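Local coordinates for protein exopolygalacturonase (Yersinia enterocolitica, PDB 2UVF) that hydrolyses pectin-derived polygalacturonic acid as a family 28 glycoside hydrolase, probably releasing digalacturonic acid from the chain end, at residues 262-267 and 341-346; 331-336 and 347-352; 204-209 and 257-262; 51-56 and 148-153. One frame throughout, in Å; residues are numbered along the deposited sequence.

Contact 1 (262-267 and 341-346); sequences RITGSG and NVYLAG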
loop_
_atom_site.group_PDB
_atom_site.type_symbol
_atom_site.label_atom_id
_atom_site.label_comp_id
_atom_site.label_asym_id
_atom_site.label_seq_id
_atom_site.Cartn_x
_atom_site.Cartn_y
_atom_site.Cartn_z
ATOM N N ARG A 262 12.932 -5.494 10.239
ATOM C CA ARG A 262 12.096 -4.450 10.835
ATOM C C ARG A 262 12.677 -3.072 10.552
ATOM O O ARG A 262 13.876 -2.851 10.724
ATOM C CB ARG A 262 11.981 -4.645 12.356
ATOM C CG ARG A 262 11.264 -5.917 12.779
ATOM C CD ARG A 262 11.276 -6.069 14.272
ATOM N NE ARG A 262 10.090 -5.480 14.882
ATOM C CZ ARG A 262 10.037 -4.304 15.491
ATOM N NH1 ARG A 262 11.117 -3.541 15.606
ATOM N NH2 ARG A 262 8.888 -3.897 16.001
ATOM N N ILE A 263 11.818 -2.149 10.116
ATOM C CA ILE A 263 12.217 -0.759 9.898
ATOM C C ILE A 263 11.177 0.153 10.556
ATOM O O ILE A 263 9.988 0.072 10.236
ATOM C CB ILE A 263 12.393 -0.442 8.392
ATOM C CG1 ILE A 263 13.132 -1.597 7.701
ATOM C CG2 ILE A 263 13.066 0.931 8.210
ATOM C CD1 ILE A 263 13.368 -1.414 6.222
ATOM N N THR A 264 11.621 1.014 11.475
ATOM C CA THR A 264 10.695 1.679 12.401
ATOM C C THR A 264 11.181 3.077 12.754
ATOM O O THR A 264 12.215 3.530 12.272
ATOM C CB THR A 264 10.525 0.871 13.737
ATOM O OG1 THR A 264 11.791 0.790 14.398
ATOM C CG2 THR A 264 9.983 -0.544 13.502
ATOM N N GLY A 265 10.428 3.753 13.610
ATOM C CA GLY A 265 10.797 5.071 14.096
ATOM C C GLY A 265 10.057 6.125 13.304
ATOM O O GLY A 265 9.645 5.876 12.161
ATOM N N SER A 266 9.902 7.302 13.906
ATOM C CA SER A 266 9.171 8.398 13.291
ATOM C C SER A 266 9.992 9.246 12.330
ATOM O O SER A 266 9.525 10.293 11.880
ATOM C CB SER A 266 8.532 9.275 14.369
ATOM O OG SER A 266 9.502 10.055 15.033
ATOM N N GLY A 267 11.205 8.792 12.003
ATOM C CA GLY A 267 12.100 9.510 11.092
ATOM C C GLY A 267 11.665 9.434 9.630
ATOM O O GLY A 267 10.683 8.747 9.290
ATOM N N ASN A 341 8.861 -12.549 7.338
ATOM C CA ASN A 341 8.565 -11.615 8.465
ATOM C C ASN A 341 9.133 -10.196 8.337
ATOM O O ASN A 341 10.257 -9.942 8.743
ATOM C CB ASN A 341 8.948 -12.182 9.848
ATOM C CG ASN A 341 8.447 -13.598 10.083
ATOM O OD1 ASN A 341 9.125 -14.401 10.717
ATOM N ND2 ASN A 341 7.275 -13.904 9.590
ATOM N N VAL A 342 8.346 -9.262 7.806
ATOM C CA VAL A 342 8.755 -7.844 7.740
ATOM C C VAL A 342 7.857 -6.956 8.611
ATOM O O VAL A 342 6.664 -7.218 8.756
ATOM C CB VAL A 342 8.738 -7.304 6.307
ATOM C CG1 VAL A 342 9.310 -5.888 6.259
ATOM C CG2 VAL A 342 9.526 -8.206 5.396
ATOM N N TYR A 343 8.435 -5.922 9.216
ATOM C CA TYR A 343 7.649 -4.947 9.962
ATOM C C TYR A 343 8.163 -3.549 9.690
ATOM O O TYR A 343 9.249 -3.173 10.155
ATOM C CB TYR A 343 7.639 -5.240 11.475
ATOM C CG TYR A 343 6.782 -4.280 12.339
ATOM C CD1 TYR A 343 5.387 -4.348 12.332
ATOM C CD2 TYR A 343 7.381 -3.361 13.206
ATOM C CE1 TYR A 343 4.602 -3.488 13.137
ATOM C CE2 TYR A 343 6.611 -2.502 14.012
ATOM C CZ TYR A 343 5.225 -2.573 13.974
ATOM O OH TYR A 343 4.455 -1.722 14.769
ATOM N N LEU A 344 7.341 -2.785 8.967
ATOM C CA LEU A 344 7.583 -1.359 8.675
ATOM C C LEU A 344 6.657 -0.521 9.549
ATOM O O LEU A 344 5.481 -0.843 9.670
ATOM C CB LEU A 344 7.343 -1.097 7.175
ATOM C CG LEU A 344 7.969 -2.158 6.240
ATOM C CD1 LEU A 344 7.488 -1.991 4.778
ATOM C CD2 LEU A 344 9.523 -2.190 6.327
ATOM N N ALA A 345 7.176 0.523 10.200
ATOM C CA ALA A 345 6.364 1.295 11.133
ATOM C C ALA A 345 6.843 2.733 11.354
ATOM O O ALA A 345 8.040 2.978 11.407
ATOM C CB ALA A 345 6.269 0.576 12.468
ATOM N N GLY A 346 5.891 3.662 11.486
ATOM C CA GLY A 346 6.163 5.057 11.897
ATOM C C GLY A 346 6.827 6.012 10.920
ATOM O O GLY A 346 6.667 7.249 11.029
HETATM O O HOH W 1 7.232 9.852 10.432
#

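Contact 2 (331-336 and 347-352); sequences SSLMTL and FTVRNP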
loop_
_atom_site.group_PDB
_atom_site.type_symbol
_atom_site.label_atom_id
_atom_site.label_comp_id
_atom_site.label_asym_id
_atom_site.label_seq_id
_atom_site.Cartn_x
_atom_site.Cartn_y
_atom_site.Cartn_z
ATOM N N SER A 331 16.457 4.503 -9.147
ATOM C CA SER A 331 16.365 3.772 -7.880
ATOM C C SER A 331 15.036 3.999 -7.136
ATOM O O SER A 331 14.656 5.137 -6.845
ATOM C CB SER A 331 17.519 4.164 -6.946
ATOM O OG SER A 331 18.727 3.445 -7.221
ATOM N N SER A 332 14.342 2.905 -6.837
ATOM C CA SER A 332 13.209 2.922 -5.913
ATOM C C SER A 332 13.688 3.238 -4.505
ATOM O O SER A 332 14.898 3.211 -4.220
ATOM C CB SER A 332 12.492 1.573 -5.918
ATOM O OG SER A 332 11.771 1.439 -7.112
ATOM N N LEU A 333 12.758 3.541 -3.617
ATOM C CA LEU A 333 13.148 3.904 -2.264
ATOM C C LEU A 333 13.557 2.688 -1.420
ATOM O O LEU A 333 14.545 2.727 -0.692
ATOM C CB LEU A 333 12.032 4.717 -1.588
ATOM C CG LEU A 333 12.470 5.423 -0.304
ATOM C CD1 LEU A 333 12.301 6.945 -0.405
ATOM C CD2 LEU A 333 11.758 4.821 0.901
ATOM N N MET A 334 12.796 1.606 -1.526
ATOM C CA MET A 334 13.014 0.438 -0.687
ATOM C C MET A 334 12.617 -0.795 -1.467
ATOM O O MET A 334 11.564 -0.822 -2.073
ATOM C CB MET A 334 12.195 0.526 0.602
ATOM C CG MET A 334 12.602 -0.490 1.639
ATOM S SD MET A 334 11.623 -0.473 3.144
ATOM C CE MET A 334 12.079 1.107 3.866
ATOM N N THR A 335 13.476 -1.806 -1.469
ATOM C CA THR A 335 13.158 -3.057 -2.142
ATOM C C THR A 335 13.568 -4.220 -1.272
ATOM O O THR A 335 14.742 -4.488 -1.112
ATOM C CB THR A 335 13.837 -3.165 -3.532
ATOM O OG1 THR A 335 13.427 -2.054 -4.341
ATOM C CG2 THR A 335 13.454 -4.475 -4.222
ATOM N N LEU A 336 12.580 -4.912 -0.717
ATOM C CA LEU A 336 12.842 -6.030 0.163
ATOM C C LEU A 336 12.339 -7.247 -0.540
ATOM O O LEU A 336 11.158 -7.332 -0.859
ATOM C CB LEU A 336 12.130 -5.862 1.510
ATOM C CG LEU A 336 12.217 -4.487 2.168
ATOM C CD1 LEU A 336 11.224 -4.482 3.319
ATOM C CD2 LEU A 336 13.641 -4.119 2.621
ATOM N N PHE A 347 7.596 5.466 9.980
ATOM C CA PHE A 347 8.456 6.324 9.175
ATOM C C PHE A 347 7.721 7.058 8.082
ATOM O O PHE A 347 6.660 6.622 7.640
ATOM C CB PHE A 347 9.747 5.620 8.661
ATOM C CG PHE A 347 9.530 4.355 7.860
ATOM C CD1 PHE A 347 9.285 4.414 6.481
ATOM C CD2 PHE A 347 9.658 3.104 8.459
ATOM C CE1 PHE A 347 9.121 3.253 5.730
ATOM C CE2 PHE A 347 9.495 1.926 7.713
ATOM C CZ PHE A 347 9.232 2.006 6.336
ATOM N N THR A 348 8.294 8.192 7.680
ATOM C CA THR A 348 7.806 8.997 6.564
ATOM C C THR A 348 8.643 8.702 5.314
ATOM O O THR A 348 9.879 8.523 5.401
ATOM C CB THR A 348 7.812 10.498 6.954
ATOM O OG1 THR A 348 6.876 10.674 8.021
ATOM C CG2 THR A 348 7.392 11.411 5.816
ATOM N N VAL A 349 7.967 8.613 4.171
ATOM C CA VAL A 349 8.607 8.399 2.873
ATOM C C VAL A 349 8.440 9.660 2.047
ATOM O O VAL A 349 7.314 10.156 1.844
ATOM C CB VAL A 349 8.007 7.180 2.085
ATOM C CG1 VAL A 349 8.596 7.088 0.644
ATOM C CG2 VAL A 349 8.301 5.908 2.779
ATOM N N ARG A 350 9.554 10.176 1.550
ATOM C CA ARG A 350 9.520 11.327 0.674
ATOM C C ARG A 350 10.316 11.086 -0.588
ATOM O O ARG A 350 11.249 10.324 -0.561
ATOM C CB ARG A 350 10.069 12.531 1.416
ATOM C CG ARG A 350 9.082 13.027 2.461
ATOM C CD ARG A 350 9.560 14.237 3.169
ATOM N NE ARG A 350 8.497 14.699 4.035
ATOM C CZ ARG A 350 8.632 15.634 4.957
ATOM N NH1 ARG A 350 9.802 16.232 5.133
ATOM N NH2 ARG A 350 7.578 15.979 5.680
ATOM N N ASN A 351 9.903 11.703 -1.694
ATOM C CA ASN A 351 10.778 11.933 -2.847
ATOM C C ASN A 351 11.534 10.701 -3.432
ATOM O O ASN A 351 12.765 10.742 -3.541
ATOM C CB ASN A 351 11.799 13.019 -2.459
ATOM C CG ASN A 351 12.318 13.807 -3.651
ATOM O OD1 ASN A 351 13.113 14.729 -3.488
ATOM N ND2 ASN A 351 11.853 13.476 -4.838
ATOM N N PRO A 352 10.813 9.626 -3.845
ATOM C CA PRO A 352 11.542 8.485 -4.371
ATOM C C PRO A 352 11.978 8.803 -5.793
ATOM O O PRO A 352 11.268 9.523 -6.500
ATOM C CB PRO A 352 10.484 7.378 -4.370
ATOM C CG PRO A 352 9.202 8.106 -4.684
ATOM C CD PRO A 352 9.348 9.421 -3.927
#

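Contact 3 (204-209 and 257-262); sequences KSDMTL and TFRNIR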
loop_
_atom_site.group_PDB
_atom_site.type_symbol
_atom_site.label_atom_id
_atom_site.label_comp_id
_atom_site.label_asym_id
_atom_site.label_seq_id
_atom_site.Cartn_x
_atom_site.Cartn_y
_atom_site.Cartn_z
ATOM N N LYS A 204 20.116 -7.156 6.546
ATOM C CA LYS A 204 20.275 -8.583 6.758
ATOM C C LYS A 204 19.234 -9.038 7.760
ATOM O O LYS A 204 18.612 -8.210 8.447
ATOM C CB LYS A 204 21.676 -8.914 7.262
ATOM C CG LYS A 204 22.080 -8.204 8.558
ATOM C CD LYS A 204 22.785 -9.188 9.475
ATOM C CE LYS A 204 23.500 -8.493 10.607
ATOM N NZ LYS A 204 24.879 -8.103 10.189
ATOM N N SER A 205 19.056 -10.357 7.822
ATOM C CA SER A 205 18.102 -10.999 8.714
ATOM C C SER A 205 18.270 -10.613 10.194
ATOM O O SER A 205 19.350 -10.189 10.624
ATOM C CB SER A 205 18.181 -12.514 8.535
ATOM O OG SER A 205 17.912 -12.852 7.178
ATOM N N ASP A 206 17.177 -10.760 10.949
ATOM C CA ASP A 206 17.149 -10.542 12.407
ATOM C C ASP A 206 17.747 -9.208 12.857
ATOM O O ASP A 206 18.707 -9.173 13.639
ATOM C CB ASP A 206 17.793 -11.734 13.136
ATOM C CG ASP A 206 17.074 -13.034 12.853
ATOM O OD1 ASP A 206 15.876 -13.143 13.192
ATOM O OD2 ASP A 206 17.698 -13.955 12.291
ATOM N N MET A 207 17.175 -8.115 12.342
ATOM C CA MET A 207 17.564 -6.763 12.751
ATOM C C MET A 207 16.394 -5.764 12.679
ATOM O O MET A 207 15.340 -6.052 12.107
ATOM C CB MET A 207 18.767 -6.260 11.932
ATOM C CG MET A 207 18.478 -6.005 10.456
ATOM S SD MET A 207 19.698 -4.967 9.650
ATOM C CE MET A 207 19.274 -3.335 10.289
ATOM N N THR A 208 16.593 -4.606 13.298
ATOM C CA THR A 208 15.675 -3.481 13.217
ATOM C C THR A 208 16.525 -2.282 12.874
ATOM O O THR A 208 17.584 -2.085 13.464
ATOM C CB THR A 208 14.959 -3.199 14.558
ATOM O OG1 THR A 208 14.068 -4.274 14.865
ATOM C CG2 THR A 208 14.167 -1.876 14.493
ATOM N N LEU A 209 16.082 -1.518 11.883
ATOM C CA LEU A 209 16.653 -0.219 11.595
ATOM C C LEU A 209 15.622 0.799 12.040
ATOM O O LEU A 209 14.499 0.821 11.542
ATOM C CB LEU A 209 16.991 -0.074 10.110
ATOM C CG LEU A 209 17.443 1.278 9.557
ATOM C CD1 LEU A 209 18.809 1.703 10.099
ATOM C CD2 LEU A 209 17.459 1.228 8.039
ATOM N N THR A 257 14.908 -16.261 2.339
ATOM C CA THR A 257 16.292 -15.884 2.049
ATOM C C THR A 257 16.799 -14.950 3.136
ATOM O O THR A 257 17.943 -15.068 3.607
ATOM C CB THR A 257 16.407 -15.226 0.655
ATOM O OG1 THR A 257 16.117 -16.205 -0.352
ATOM C CG2 THR A 257 17.790 -14.677 0.419
ATOM N N PHE A 258 15.922 -14.029 3.533
ATOM C CA PHE A 258 16.091 -13.251 4.747
ATOM C C PHE A 258 14.959 -13.603 5.696
ATOM O O PHE A 258 14.003 -14.273 5.311
ATOM C CB PHE A 258 16.086 -11.761 4.437
ATOM C CG PHE A 258 17.093 -11.356 3.418
ATOM C CD1 PHE A 258 18.416 -11.110 3.788
ATOM C CD2 PHE A 258 16.728 -11.212 2.085
ATOM C CE1 PHE A 258 19.353 -10.740 2.855
ATOM C CE2 PHE A 258 17.654 -10.831 1.142
ATOM C CZ PHE A 258 18.975 -10.583 1.527
ATOM N N ARG A 259 15.073 -13.189 6.948
ATOM C CA ARG A 259 13.973 -13.379 7.868
ATOM C C ARG A 259 13.987 -12.299 8.930
ATOM O O ARG A 259 15.040 -11.757 9.255
ATOM C CB ARG A 259 13.944 -14.806 8.471
ATOM C CG ARG A 259 15.026 -15.147 9.482
ATOM C CD ARG A 259 14.867 -16.567 10.031
ATOM N NE ARG A 259 15.687 -16.750 11.235
ATOM C CZ ARG A 259 15.722 -17.851 11.997
ATOM N NH1 ARG A 259 14.977 -18.916 11.709
ATOM N NH2 ARG A 259 16.514 -17.890 13.066
ATOM N N ASN A 260 12.799 -11.990 9.447
ATOM C CA ASN A 260 12.632 -11.074 10.575
ATOM C C ASN A 260 13.339 -9.730 10.367
ATOM O O ASN A 260 14.269 -9.394 11.094
ATOM C CB ASN A 260 13.063 -11.731 11.914
ATOM C CG ASN A 260 12.564 -13.165 12.073
ATOM O OD1 ASN A 260 11.498 -13.543 11.561
ATOM N ND2 ASN A 260 13.333 -13.978 12.804
ATOM N N ILE A 261 12.899 -8.966 9.370
ATOM C CA ILE A 261 13.438 -7.607 9.140
ATOM C C ILE A 261 12.436 -6.507 9.535
ATOM O O ILE A 261 11.262 -6.568 9.189
ATOM C CB ILE A 261 13.945 -7.383 7.671
ATOM C CG1 ILE A 261 14.954 -8.484 7.275
ATOM C CG2 ILE A 261 14.546 -6.013 7.532
ATOM C CD1 ILE A 261 15.392 -8.476 5.821
ATOM N N ARG A 262 12.932 -5.494 10.239
ATOM C CA ARG A 262 12.096 -4.450 10.835
ATOM C C ARG A 262 12.677 -3.072 10.552
ATOM O O ARG A 262 13.876 -2.851 10.724
ATOM C CB ARG A 262 11.981 -4.645 12.356
ATOM C CG ARG A 262 11.264 -5.917 12.779
ATOM C CD ARG A 262 11.276 -6.069 14.272
ATOM N NE ARG A 262 10.090 -5.480 14.882
ATOM C CZ ARG A 262 10.037 -4.304 15.491
ATOM N NH1 ARG A 262 11.117 -3.541 15.606
ATOM N NH2 ARG A 262 8.888 -3.897 16.001
#

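Contact 4 (51-56 and 148-153); sequences SSIVLV and AKTSAK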
loop_
_atom_site.group_PDB
_atom_site.type_symbol
_atom_site.label_atom_id
_atom_site.label_comp_id
_atom_site.label_asym_id
_atom_site.label_seq_id
_atom_site.Cartn_x
_atom_site.Cartn_y
_atom_site.Cartn_z
ATOM N N SER A 51 8.874 -3.018 24.970
ATOM C CA SER A 51 7.912 -2.331 25.834
ATOM C C SER A 51 6.525 -2.109 25.232
ATOM O O SER A 51 5.665 -1.510 25.876
ATOM C CB SER A 51 8.487 -1.030 26.414
ATOM O OG SER A 51 9.133 -0.249 25.435
ATOM N N SER A 52 6.302 -2.592 24.015
ATOM C CA SER A 52 5.021 -2.365 23.344
ATOM C C SER A 52 4.586 -3.532 22.468
ATOM O O SER A 52 5.413 -4.227 21.896
ATOM C CB SER A 52 5.053 -1.068 22.528
ATOM O OG SER A 52 6.206 -1.026 21.705
ATOM N N ILE A 53 3.272 -3.727 22.384
ATOM C CA ILE A 53 2.653 -4.743 21.535
ATOM C C ILE A 53 1.507 -4.061 20.778
ATOM O O ILE A 53 0.777 -3.249 21.360
ATOM C CB ILE A 53 2.134 -5.961 22.379
ATOM C CG1 ILE A 53 3.302 -6.649 23.108
ATOM C CG2 ILE A 53 1.340 -6.969 21.509
ATOM C CD1 ILE A 53 2.890 -7.564 24.288
ATOM N N VAL A 54 1.384 -4.368 19.484
ATOM C CA VAL A 54 0.260 -3.919 18.651
ATOM C C VAL A 54 -0.753 -5.064 18.465
ATOM O O VAL A 54 -0.381 -6.175 18.077
ATOM C CB VAL A 54 0.738 -3.384 17.257
ATOM C CG1 VAL A 54 -0.432 -2.802 16.447
ATOM C CG2 VAL A 54 1.825 -2.329 17.412
ATOM N N LEU A 55 -2.026 -4.778 18.735
ATOM C CA LEU A 55 -3.120 -5.734 18.526
ATOM C C LEU A 55 -4.024 -5.339 17.360
ATOM O O LEU A 55 -4.300 -4.160 17.148
ATOM C CB LEU A 55 -3.984 -5.850 19.790
ATOM C CG LEU A 55 -3.353 -6.207 21.144
ATOM C CD1 LEU A 55 -4.280 -5.755 22.286
ATOM C CD2 LEU A 55 -3.024 -7.691 21.237
ATOM N N VAL A 56 -4.481 -6.336 16.606
ATOM C CA VAL A 56 -5.495 -6.138 15.577
ATOM C C VAL A 56 -6.508 -7.266 15.643
ATOM O O VAL A 56 -6.251 -8.298 16.253
ATOM C CB VAL A 56 -4.907 -6.034 14.129
ATOM C CG1 VAL A 56 -3.874 -4.913 14.018
ATOM C CG2 VAL A 56 -4.346 -7.351 13.667
ATOM N N ALA A 148 0.678 -12.784 24.618
ATOM C CA ALA A 148 1.792 -12.331 23.803
ATOM C C ALA A 148 2.921 -11.801 24.674
ATOM O O ALA A 148 2.698 -11.067 25.645
ATOM C CB ALA A 148 1.340 -11.281 22.801
ATOM N N LYS A 149 4.141 -12.176 24.306
ATOM C CA LYS A 149 5.317 -11.808 25.072
ATOM C C LYS A 149 6.122 -10.724 24.361
ATOM O O LYS A 149 6.426 -10.840 23.171
ATOM C CB LYS A 149 6.182 -13.055 25.330
ATOM C CG LYS A 149 7.178 -12.925 26.486
ATOM C CD LYS A 149 7.774 -14.273 26.867
ATOM C CE LYS A 149 8.934 -14.678 25.955
ATOM N NZ LYS A 149 10.227 -14.053 26.367
ATOM N N THR A 150 6.466 -9.676 25.105
ATOM C CA THR A 150 7.430 -8.678 24.649
ATOM C C THR A 150 8.786 -9.334 24.340
ATOM O O THR A 150 9.016 -10.505 24.669
ATOM C CB THR A 150 7.617 -7.531 25.687
ATOM O OG1 THR A 150 7.853 -8.074 26.996
ATOM C CG2 THR A 150 6.384 -6.618 25.722
ATOM N N SER A 151 9.667 -8.585 23.686
ATOM C CA SER A 151 11.004 -9.063 23.373
ATOM C C SER A 151 11.991 -8.578 24.444
ATOM O O SER A 151 11.654 -7.722 25.266
ATOM C CB SER A 151 11.416 -8.587 21.975
ATOM O OG SER A 151 11.718 -7.197 21.959
ATOM N N ALA A 152 13.197 -9.139 24.445
ATOM C CA ALA A 152 14.268 -8.638 25.310
ATOM C C ALA A 152 14.817 -7.325 24.769
ATOM O O ALA A 152 14.860 -7.112 23.554
ATOM C CB ALA A 152 15.387 -9.667 25.433
ATOM N N LYS A 153 15.233 -6.446 25.674
ATOM C CA LYS A 153 15.905 -5.212 25.286
ATOM C C LYS A 153 16.998 -5.555 24.258
ATOM O O LYS A 153 17.816 -6.445 24.513
ATOM C CB LYS A 153 16.463 -4.503 26.536
ATOM C CG LYS A 153 17.737 -3.697 26.341
ATOM C CD LYS A 153 17.467 -2.289 25.821
ATOM C CE LYS A 153 18.774 -1.604 25.430
ATOM N NZ LYS A 153 18.602 -0.127 25.298
#

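Contact 1 (262-267 and 341-346)
Two backbone hydrogen bonds join the strands, and both run through Ile263: its N-H donates to Tyr343 O at 2.8 Å, in the carbonyl plane, and Ile263 O accepts the N-H of Ala345, also at 2.8 Å and nearly along the C=O axis. The strand axes lie 4.7 Å apart and only 5° from parallel. On the face carrying Arg262 and Tyr343, the two side chains run side by side. Tyr343 CG stands anti to its backbone N, while the arginine chain bends at chi3 (92°), bringing guanidinium and phenol planes to within 20° of each other. NH2 of Arg262 comes 3.2 Å from Tyr343 CD2, and the ring carbon lies over a guanidinium face. Thr264 CG2 also touches the Tyr343 ring, 3.8 Å from CD2, the two side chains crossing at about a right angle. The stacking in register of side chains at equivalent positions of neighbouring coils is a feature of parallel beta-helices, the fold of family 28 enzymes. On the other face, Ile263 CG1 and CD1 rest on Leu344 CD2, 3.9 Å from each. Past the strands, a water bridges Ser266 O and Gly346 O, donating to both; the positive phi of Gly346 favours glycine. Farther out, Leu46 O holds the Arg262 guanidinium at NH2, Asn210 accepts a bond from Thr264 OG1, and Asn368 is hydrogen-bonded to Tyr343 OH.

Contact 2 (331-336 and 347-352)
Leu333, in the chain just before strand 334-339, is the first residue of 331-336 to bring its side chain against 347-352. Its CB meets CB of Pro352 at 4.1 Å. Farther along, with CG anti to the backbone N (chi1 -166°), both methyls bear on CG1 of Val349, each at 3.9 Å, and CD2 also nears CG2. The leucine and valine side chains slide past each other in opposite directions, so the contact is made along their flanks. CD1 additionally reaches the backbone, 3.5 Å from Arg350 O.

Met334 follows with an extended start and a bend at chi3 (-68°) that brings CE to the far end of the Phe347 ring, 3.9 Å from CZ. The two meet tip to tip, the phenylalanine having its CG in the crowded position between backbone N and carbonyl carbon (chi1 56°). The contact is thus apolar side-chain packing within the beta-helix, joining two walls of a coil through its interior. Ile269 of strand 268-270 touches Leu333, Met334 and Phe347, while Ile357 of strand 357-360 packs on Phe347 and Val349; backbone bonds from Leu333 and Met334 tie the first segment to Ile245 and Met358 in adjoining strands.

Contact 3 (204-209 and 257-262)
Strands 207-209 and 258-262 run parallel at 17°, 5.0 Å apart at closest approach, with Met207 opposite Ile261 and Thr208 opposite Arg262. The firmest backbone bonds lie at the ends: Asp206 N to Arg259 O (2.9 Å) and Leu209 N to Arg262 O (2.8 Å), whereas the two between them, Met207 N to Asn260 O and Arg262 N to Met207 O, are weak. Ser205 extends the pairing with its side chain, OG accepting the N-H of Arg259 at 2.9 Å while lying near the plane of the Phe258 ring, at its edge. Asp206 and Asn260 both have positive phi and lie side by side; ND2 of Asn260 donates at 2.7 Å to the syn lone pair of Asp206 OD1. The other oxygen, OD2, makes a long salt bridge to Arg259 NE, the carboxylate standing 81° from the guanidinium plane. Thr208 OG1 accepts an N-H of Arg262 NH1 at 3.1 Å, in the guanidinium plane and nearly straight (165°); with Leu46 O bound at NH2, this helps fix the group's rotation.

This pairing continues the parallel beta-helix: strand 187-191 flanks 207-211 on its other side, touching Met207, Thr208 and Leu209, while Val339 of strand 334-339 packs against Phe258 and Ile261.

Contact 4 (51-56 and 148-153)
Apolar contact carries this meeting of strand 53-56 with the end of strand 148-149 and the chain that leaves it, and one side chain, Ile53, does nearly all the work. Its CG1 is anti to the carbonyl carbon (chi1 -62°) and chi2 is extended (162°), which sends CD1 out to the second segment. There CD1 lies 3.9 Å from Thr150 CG2, with CG1 close behind at 4.0 Å; the two side chains cross at about a right angle. CD1 also lies 4.3 Å from Ala148 CB, so that the isoleucine tip meets both residues whose side chains point toward it.

The backbone is touched as well: CD1 of Ile53 lies 3.8 Å from Ala148 O, while Thr150 CG2 stays 4.4 Å from Ser51 N.

The hydroxyl of Thr150 is turned to other partners. With OG1 between backbone N and carbonyl carbon (chi1 49°), it is hydrogen-bonded to Lys121 O and Thr124 N, leaving the methyl for Ile53.

Strands 53-58 and 146-149 belong to the two different sheets of the fibronectin type III domain, and Leu120, Tyr126 and Phe128 also touch Ile53. With dispersion between methyl groups as its chemistry, the contact is consistent with the edge of the sandwich interior, where sheets pack without sharing backbone bonds.

In the fold
Contacts 1 and 3 share strand 258-264 and Arg262, and together link three successive parallel strands of the beta-helix; both are partly buried, held by backbone bonds and, in contact 3, by polar side chains as well. Contact 2 is the buried one, apolar and without such bonds, since its segments face each other instead of pairing; it touches contact 1 where Gly267 O meets Thr348 N and Phe347 packs on Ile263 O. Contact 4 is likewise apolar but partly buried and lies in the fibronectin type III domain. Its centre is about 14 Å from that of contact 1, and Tyr343 OH packs on Val54 CG2 where the two domains meet.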